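Local coordinates for protein O-phospho-L-seryl-tRNA:Cys-tRNA synthase (Methanocaldococcus jannaschii DSM 2661, PDB 5X6B) that converts O-phosphoseryl-tRNA(Cys) to cysteinyl-tRNA(Cys), probably by a pyridoxal-phosphate-dependent exchange of the phosphate for sulfur, at residues 119-131 with 146-158. Sequence-based numbering, arbitrary orientation.
Sequences THGAREGKFIVMH and AHYTSYVAAERAK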
ATOM      1  N   THR B 119      -2.546  -0.805 -12.227  1.00 54.09           N
ATOM      2  CA  THR B 119      -3.996  -0.916 -12.179  1.00 50.84           C
ATOM      3  C   THR B 119      -4.466  -1.188 -10.756  1.00 44.48           C
ATOM      4  O   THR B 119      -3.656  -1.402  -9.857  1.00 66.28           O
ATOM      5  CB  THR B 119      -4.515  -2.044 -13.094  1.00 59.25           C
ATOM      6  OG1 THR B 119      -3.952  -3.294 -12.678  1.00 62.17           O
ATOM      7  CG2 THR B 119      -4.136  -1.779 -14.543  1.00 60.63           C
ATOM      8  N   HIS B 120      -5.780  -1.190 -10.561  1.00 54.55           N
ATOM      9  CA  HIS B 120      -6.367  -1.546  -9.278  1.00 57.08           C
ATOM     10  C   HIS B 120      -6.542  -3.057  -9.168  1.00 57.19           C
ATOM     11  O   HIS B 120      -7.312  -3.541  -8.339  1.00 71.71           O
ATOM     12  CB  HIS B 120      -7.713  -0.849  -9.082  1.00 56.27           C
ATOM     13  CG  HIS B 120      -7.642   0.648  -9.129  1.00 64.04           C
ATOM     14  ND1 HIS B 120      -6.810   1.376  -8.293  1.00 67.26           N
ATOM     15  CD2 HIS B 120      -8.298   1.549  -9.880  1.00 69.05           C
ATOM     16  CE1 HIS B 120      -6.959   2.660  -8.547  1.00 73.14           C
ATOM     17  NE2 HIS B 120      -7.861   2.801  -9.507  1.00 68.90           N
ATOM     18  N   GLY B 121      -5.835  -3.799 -10.012  1.00 55.91           N
ATOM     19  CA  GLY B 121      -5.949  -5.245 -10.022  1.00 61.43           C
ATOM     20  C   GLY B 121      -6.076  -5.846 -11.410  1.00 65.48           C
ATOM     21  O   GLY B 121      -6.052  -5.134 -12.418  1.00 62.29           O
ATOM     22  N   ALA B 122      -6.207  -7.168 -11.459  1.00 61.63           N
ATOM     23  CA  ALA B 122      -6.333  -7.883 -12.722  1.00 66.50           C
ATOM     24  C   ALA B 122      -7.708  -7.644 -13.359  1.00 61.20           C
ATOM     25  O   ALA B 122      -7.844  -7.666 -14.581  1.00 54.10           O
ATOM     26  CB  ALA B 122      -6.089  -9.372 -12.510  1.00 53.85           C
ATOM     27  N   ARG B 123      -8.718  -7.429 -12.520  1.00 55.58           N
ATOM     28  CA  ARG B 123     -10.048  -7.038 -12.974  1.00 59.20           C
ATOM     29  C   ARG B 123      -9.967  -5.851 -13.925  1.00 64.86           C
ATOM     30  O   ARG B 123     -10.331  -5.947 -15.096  1.00 55.86           O
ATOM     31  CB  ARG B 123     -10.940  -6.666 -11.785  1.00 58.95           C
ATOM     32  CG  ARG B 123     -11.377  -7.821 -10.910  1.00 64.82           C
ATOM     33  CD  ARG B 123     -11.848  -7.317  -9.548  1.00 47.94           C
ATOM     34  NE  ARG B 123     -12.411  -8.374  -8.709  1.00 43.22           N
ATOM     35  CZ  ARG B 123     -11.699  -9.151  -7.900  1.00 57.78           C
ATOM     36  NH1 ARG B 123     -10.385  -9.005  -7.815  1.00 64.96           N
ATOM     37  NH2 ARG B 123     -12.302 -10.081  -7.172  1.00 77.38           N
ATOM     38  N   GLU B 124      -9.476  -4.732 -13.400  1.00 62.37           N
ATOM     39  CA  GLU B 124      -9.430  -3.476 -14.136  1.00 59.91           C
ATOM     40  C   GLU B 124      -8.579  -3.585 -15.392  1.00 58.68           C
ATOM     41  O   GLU B 124      -8.884  -2.964 -16.406  1.00 68.97           O
ATOM     42  CB  GLU B 124      -8.902  -2.351 -13.239  1.00 64.95           C
ATOM     43  CG  GLU B 124      -9.812  -2.005 -12.061  1.00 76.40           C
ATOM     44  CD  GLU B 124     -11.057  -1.218 -12.471  1.00113.70           C
ATOM     45  OE1 GLU B 124     -11.227  -0.927 -13.678  1.00 89.91           O
ATOM     46  OE2 GLU B 124     -11.868  -0.887 -11.577  1.00117.00           O
ATOM     47  N   GLY B 125      -7.516  -4.378 -15.321  1.00 53.65           N
ATOM     48  CA  GLY B 125      -6.646  -4.587 -16.464  1.00 56.23           C
ATOM     49  C   GLY B 125      -7.381  -5.248 -17.615  1.00 57.90           C
ATOM     50  O   GLY B 125      -7.176  -4.900 -18.779  1.00 50.22           O
ATOM     51  N   LYS B 126      -8.244  -6.203 -17.287  1.00 47.24           N
ATOM     52  CA  LYS B 126      -9.047  -6.882 -18.291  1.00 62.19           C
ATOM     53  C   LYS B 126     -10.051  -5.919 -18.893  1.00 64.92           C
ATOM     54  O   LYS B 126     -10.168  -5.805 -20.114  1.00 55.76           O
ATOM     55  CB  LYS B 126      -9.793  -8.076 -17.694  1.00 58.44           C
ATOM     56  CG  LYS B 126      -8.925  -9.197 -17.165  1.00 56.51           C
ATOM     57  CD  LYS B 126      -9.811 -10.203 -16.459  1.00 57.43           C
ATOM     58  CE  LYS B 126      -9.017 -11.287 -15.784  1.00 48.97           C
ATOM     59  NZ  LYS B 126      -9.927 -12.179 -15.014  1.00 61.14           N
ATOM     60  N   PHE B 127     -10.783  -5.237 -18.017  1.00 61.12           N
ATOM     61  CA  PHE B 127     -11.801  -4.294 -18.446  1.00 55.23           C
ATOM     62  C   PHE B 127     -11.213  -3.219 -19.346  1.00 60.40           C
ATOM     63  O   PHE B 127     -11.837  -2.819 -20.327  1.00 64.84           O
ATOM     64  CB  PHE B 127     -12.486  -3.642 -17.250  1.00 50.32           C
ATOM     65  CG  PHE B 127     -13.476  -2.585 -17.638  1.00 68.28           C
ATOM     66  CD1 PHE B 127     -14.638  -2.926 -18.316  1.00 67.99           C
ATOM     67  CD2 PHE B 127     -13.243  -1.254 -17.339  1.00 62.22           C
ATOM     68  CE1 PHE B 127     -15.553  -1.958 -18.686  1.00 64.85           C
ATOM     69  CE2 PHE B 127     -14.150  -0.282 -17.703  1.00 66.69           C
ATOM     70  CZ  PHE B 127     -15.309  -0.634 -18.379  1.00 75.48           C
ATOM     71  N   ILE B 128     -10.007  -2.770 -19.018  1.00 57.70           N
ATOM     72  CA  ILE B 128      -9.337  -1.736 -19.798  1.00 61.26           C
ATOM     73  C   ILE B 128      -9.104  -2.169 -21.239  1.00 59.23           C
ATOM     74  O   ILE B 128      -9.450  -1.438 -22.167  1.00 73.01           O
ATOM     75  CB  ILE B 128      -7.992  -1.335 -19.166  1.00 59.26           C
ATOM     76  CG1 ILE B 128      -8.235  -0.415 -17.970  1.00 59.31           C
ATOM     77  CG2 ILE B 128      -7.116  -0.618 -20.177  1.00 60.53           C
ATOM     78  CD1 ILE B 128      -7.011  -0.165 -17.145  1.00 58.13           C
ATOM     79  N   VAL B 129      -8.536  -3.355 -21.436  1.00 58.24           N
ATOM     80  CA  VAL B 129      -8.264  -3.817 -22.795  1.00 76.20           C
ATOM     81  C   VAL B 129      -9.565  -4.189 -23.513  1.00 68.43           C
ATOM     82  O   VAL B 129      -9.681  -4.008 -24.720  1.00 55.46           O
ATOM     83  CB  VAL B 129      -7.283  -5.019 -22.823  1.00 73.10           C
ATOM     84  CG1 VAL B 129      -5.944  -4.622 -22.230  1.00 54.09           C
ATOM     85  CG2 VAL B 129      -7.858  -6.221 -22.097  1.00 70.78           C
ATOM     86  N   MET B 130     -10.546  -4.686 -22.765  1.00 59.23           N
ATOM     87  CA  MET B 130     -11.846  -5.007 -23.337  1.00 59.03           C
ATOM     88  C   MET B 130     -12.561  -3.741 -23.785  1.00 78.52           C
ATOM     89  O   MET B 130     -13.409  -3.773 -24.677  1.00 74.04           O
ATOM     90  CB  MET B 130     -12.716  -5.758 -22.328  1.00 46.56           C
ATOM     91  CG  MET B 130     -12.369  -7.217 -22.148  1.00 44.74           C
ATOM     92  SD  MET B 130     -13.523  -7.998 -21.004  1.00 58.17           S
ATOM     93  CE  MET B 130     -12.818  -9.643 -20.876  1.00 55.37           C
ATOM     94  N   HIS B 131     -12.212  -2.625 -23.154  1.00 70.85           N
ATOM     95  CA  HIS B 131     -12.902  -1.366 -23.387  1.00 64.39           C
ATOM     96  C   HIS B 131     -12.203  -0.526 -24.450  1.00 69.24           C
ATOM     97  O   HIS B 131     -12.843   0.262 -25.147  1.00 86.63           O
ATOM     98  CB  HIS B 131     -13.009  -0.583 -22.077  1.00 67.36           C
ATOM     99  CG  HIS B 131     -13.849   0.651 -22.172  1.00 69.34           C
ATOM    100  ND1 HIS B 131     -13.321   1.886 -22.480  1.00 66.84           N
ATOM    101  CD2 HIS B 131     -15.176   0.840 -21.992  1.00 49.47           C
ATOM    102  CE1 HIS B 131     -14.291   2.784 -22.493  1.00 62.29           C
ATOM    103  NE2 HIS B 131     -15.427   2.175 -22.201  1.00 63.43           N
ATOM    104  N   ALA B 146     -12.219 -19.845 -16.687  1.00 81.93           N
ATOM    105  CA  ALA B 146     -11.930 -18.432 -16.477  1.00 74.36           C
ATOM    106  C   ALA B 146     -12.548 -17.894 -15.190  1.00 67.24           C
ATOM    107  O   ALA B 146     -13.632 -18.318 -14.773  1.00 59.98           O
ATOM    108  CB  ALA B 146     -12.404 -17.617 -17.672  1.00 57.51           C
ATOM    109  N   HIS B 147     -11.832 -16.965 -14.566  1.00 52.66           N
ATOM    110  CA  HIS B 147     -12.285 -16.298 -13.353  1.00 57.42           C
ATOM    111  C   HIS B 147     -13.513 -15.447 -13.649  1.00 60.59           C
ATOM    112  O   HIS B 147     -13.606 -14.845 -14.721  1.00 62.84           O
ATOM    113  CB  HIS B 147     -11.163 -15.436 -12.776  1.00 61.58           C
ATOM    114  CG  HIS B 147     -11.400 -14.990 -11.368  1.00 67.55           C
ATOM    115  ND1 HIS B 147     -11.825 -13.723 -11.050  1.00 60.58           N
ATOM    116  CD2 HIS B 147     -11.270 -15.652 -10.189  1.00 71.67           C
ATOM    117  CE1 HIS B 147     -11.947 -13.616  -9.736  1.00 67.64           C
ATOM    118  NE2 HIS B 147     -11.618 -14.775  -9.196  1.00 62.23           N
ATOM    119  N   TYR B 148     -14.444 -15.393 -12.699  1.00 56.27           N
ATOM    120  CA  TYR B 148     -15.720 -14.707 -12.902  1.00 58.89           C
ATOM    121  C   TYR B 148     -15.535 -13.261 -13.358  1.00 60.20           C
ATOM    122  O   TYR B 148     -16.377 -12.717 -14.068  1.00 60.38           O
ATOM    123  CB  TYR B 148     -16.571 -14.752 -11.622  1.00 46.94           C
ATOM    124  CG  TYR B 148     -16.133 -13.812 -10.510  1.00 66.17           C
ATOM    125  CD1 TYR B 148     -16.567 -12.488 -10.476  1.00 68.84           C
ATOM    126  CD2 TYR B 148     -15.313 -14.255  -9.480  1.00 58.32           C
ATOM    127  CE1 TYR B 148     -16.180 -11.632  -9.464  1.00 72.22           C
ATOM    128  CE2 TYR B 148     -14.921 -13.404  -8.463  1.00 72.69           C
ATOM    129  CZ  TYR B 148     -15.355 -12.092  -8.460  1.00 79.96           C
ATOM    130  OH  TYR B 148     -14.968 -11.240  -7.450  1.00 69.63           O
ATOM    131  N   THR B 149     -14.428 -12.646 -12.957  1.00 59.61           N
ATOM    132  CA  THR B 149     -14.160 -11.264 -13.327  1.00 59.62           C
ATOM    133  C   THR B 149     -13.902 -11.110 -14.822  1.00 56.39           C
ATOM    134  O   THR B 149     -14.013 -10.013 -15.361  1.00 55.10           O
ATOM    135  CB  THR B 149     -12.959 -10.694 -12.553  1.00 58.36           C
ATOM    136  OG1 THR B 149     -11.784 -11.459 -12.852  1.00 52.27           O
ATOM    137  CG2 THR B 149     -13.233 -10.743 -11.065  1.00 53.90           C
ATOM    138  N   SER B 150     -13.545 -12.198 -15.493  1.00 58.91           N
ATOM    139  CA  SER B 150     -13.389 -12.145 -16.942  1.00 65.62           C
ATOM    140  C   SER B 150     -14.762 -12.006 -17.596  1.00 60.43           C
ATOM    141  O   SER B 150     -14.929 -11.288 -18.584  1.00 56.95           O
ATOM    142  CB  SER B 150     -12.664 -13.385 -17.462  1.00 59.22           C
ATOM    143  OG  SER B 150     -11.317 -13.398 -17.035  1.00 62.87           O
ATOM    144  N   TYR B 151     -15.744 -12.693 -17.023  1.00 55.18           N
ATOM    145  CA  TYR B 151     -17.121 -12.605 -17.485  1.00 60.10           C
ATOM    146  C   TYR B 151     -17.736 -11.246 -17.162  1.00 69.04           C
ATOM    147  O   TYR B 151     -18.355 -10.614 -18.019  1.00 68.97           O
ATOM    148  CB  TYR B 151     -17.963 -13.719 -16.860  1.00 62.37           C
ATOM    149  CG  TYR B 151     -17.493 -15.101 -17.239  1.00 80.44           C
ATOM    150  CD1 TYR B 151     -17.926 -15.703 -18.416  1.00 60.02           C
ATOM    151  CD2 TYR B 151     -16.613 -15.807 -16.425  1.00 69.37           C
ATOM    152  CE1 TYR B 151     -17.498 -16.968 -18.772  1.00 72.73           C
ATOM    153  CE2 TYR B 151     -16.179 -17.075 -16.773  1.00 67.15           C
ATOM    154  CZ  TYR B 151     -16.625 -17.649 -17.948  1.00 78.80           C
ATOM    155  OH  TYR B 151     -16.197 -18.910 -18.300  1.00 83.12           O
ATOM    156  N   VAL B 152     -17.558 -10.802 -15.919  1.00 68.89           N
ATOM    157  CA  VAL B 152     -18.157  -9.556 -15.458  1.00 56.98           C
ATOM    158  C   VAL B 152     -17.553  -8.351 -16.181  1.00 58.46           C
ATOM    159  O   VAL B 152     -18.262  -7.403 -16.512  1.00 62.15           O
ATOM    160  CB  VAL B 152     -18.000  -9.392 -13.934  1.00 59.70           C
ATOM    161  CG1 VAL B 152     -18.645  -8.097 -13.456  1.00 54.20           C
ATOM    162  CG2 VAL B 152     -18.617 -10.581 -13.216  1.00 61.79           C
ATOM    163  N   ALA B 153     -16.251  -8.396 -16.444  1.00 56.82           N
ATOM    164  CA  ALA B 153     -15.595  -7.299 -17.148  1.00 61.08           C
ATOM    165  C   ALA B 153     -16.064  -7.233 -18.596  1.00 66.15           C
ATOM    166  O   ALA B 153     -16.174  -6.149 -19.168  1.00 60.37           O
ATOM    167  CB  ALA B 153     -14.080  -7.439 -17.085  1.00 40.06           C
ATOM    168  N   ALA B 154     -16.336  -8.394 -19.186  1.00 67.41           N
ATOM    169  CA  ALA B 154     -16.829  -8.450 -20.559  1.00 70.64           C
ATOM    170  C   ALA B 154     -18.226  -7.854 -20.659  1.00 67.76           C
ATOM    171  O   ALA B 154     -18.513  -7.061 -21.558  1.00 57.89           O
ATOM    172  CB  ALA B 154     -16.820  -9.874 -21.069  1.00 59.70           C
ATOM    173  N   GLU B 155     -19.087  -8.236 -19.722  1.00 60.57           N
ATOM    174  CA  GLU B 155     -20.433  -7.694 -19.656  1.00 59.61           C
ATOM    175  C   GLU B 155     -20.383  -6.179 -19.457  1.00 67.02           C
ATOM    176  O   GLU B 155     -21.198  -5.448 -20.015  1.00 67.45           O
ATOM    177  CB  GLU B 155     -21.222  -8.371 -18.533  1.00 60.28           C
ATOM    178  CG  GLU B 155     -22.709  -8.057 -18.532  1.00 60.46           C
ATOM    179  CD  GLU B 155     -23.494  -8.970 -17.604  1.00 81.76           C
ATOM    180  OE1 GLU B 155     -22.911  -9.962 -17.115  1.00 83.51           O
ATOM    181  OE2 GLU B 155     -24.691  -8.699 -17.367  1.00 83.14           O
ATOM    182  N   ARG B 156     -19.410  -5.708 -18.684  1.00 69.62           N
ATOM    183  CA  ARG B 156     -19.268  -4.276 -18.452  1.00 64.84           C
ATOM    184  C   ARG B 156     -18.771  -3.570 -19.708  1.00 70.05           C
ATOM    185  O   ARG B 156     -19.139  -2.426 -19.972  1.00 74.46           O
ATOM    186  CB  ARG B 156     -18.317  -3.992 -17.289  1.00 67.53           C
ATOM    187  CG  ARG B 156     -18.426  -2.564 -16.775  1.00 75.73           C
ATOM    188  CD  ARG B 156     -17.448  -2.258 -15.655  1.00 65.71           C
ATOM    189  NE  ARG B 156     -17.694  -0.934 -15.084  1.00 70.47           N
ATOM    190  CZ  ARG B 156     -16.888  -0.324 -14.220  1.00 75.39           C
ATOM    191  NH1 ARG B 156     -15.764  -0.911 -13.827  1.00 74.10           N
ATOM    192  NH2 ARG B 156     -17.199   0.878 -13.756  1.00 69.79           N
ATOM    193  N   ALA B 157     -17.935  -4.252 -20.483  1.00 58.22           N
ATOM    194  CA  ALA B 157     -17.443  -3.687 -21.731  1.00 58.59           C
ATOM    195  C   ALA B 157     -18.435  -3.965 -22.857  1.00 72.57           C
ATOM    196  O   ALA B 157     -18.142  -3.720 -24.032  1.00 55.55           O
ATOM    197  CB  ALA B 157     -16.075  -4.245 -22.074  1.00 54.83           C
ATOM    198  N   LYS B 158     -19.610  -4.469 -22.479  1.00 54.59           N
ATOM    199  CA  LYS B 158     -20.674  -4.788 -23.425  1.00 69.84           C
ATOM    200  C   LYS B 158     -20.154  -5.685 -24.540  1.00 61.66           C
ATOM    201  O   LYS B 158     -20.346  -5.408 -25.722  1.00 73.71           O
ATOM    202  CB  LYS B 158     -21.279  -3.506 -24.000  1.00 74.25           C
ATOM    203  CG  LYS B 158     -21.938  -2.626 -22.949  1.00 62.91           C
ATOM    204  CD  LYS B 158     -22.471  -1.344 -23.555  1.00 83.56           C
ATOM    205  CE  LYS B 158     -23.318  -0.573 -22.555  1.00104.37           C
ATOM    206  NZ  LYS B 158     -22.559  -0.222 -21.326  1.00 90.78           N
TER
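Arg156 lies over one face of the Phe127 ring, its CD 3.9 Å from the ring centroid in a CH-pi contact and its guanidinium, tilted only 19° from the ring plane, making a cation-pi pair; at the ring edge sit Ala153 O and Ala157 N. An extended chain lets Arg156 run across the phenyl and form a salt bridge through NE with Glu289 of the second subunit. The Arg123 guanidinium receives the methyl CG2 of Thr149 over one face, 3.4 Å from NE, while at its edge NH2 donates a nearly in-plane bond of 2.9 Å to Tyr148 OH. Replacing Arg123 by an alanine removes the guanidinium, which is likely to cost Tyr148 OH this donor and leave the Thr149 methyl without its flat cover. Lys126, extended beyond CG, brings NZ to donate hydrogen bonds to two hydroxyls, Thr149 OG1 (2.9 Å) and Ser150 OG (2.7 Å); Thr149 OG1 is also hydrogen-bonded to His147 ND1, which helps hold the hydroxyl that receives Lys126. Farther along, Met130 lays SD against Ala154, 3.4 Å from CA, and its CB meets Ala157 CB at 3.7 Å. With Ala153 and Ala157 in the interface, the axes of helices 122-131 and 148-156 come within 8.9 Å and cross at -38°. Ala122 N and Arg123 N bind the phosphate of the pyridoxal-phosphate-lysine residue at position 255, the helix N-terminal phosphate site characteristic of fold-type I pyridoxal-phosphate enzymes.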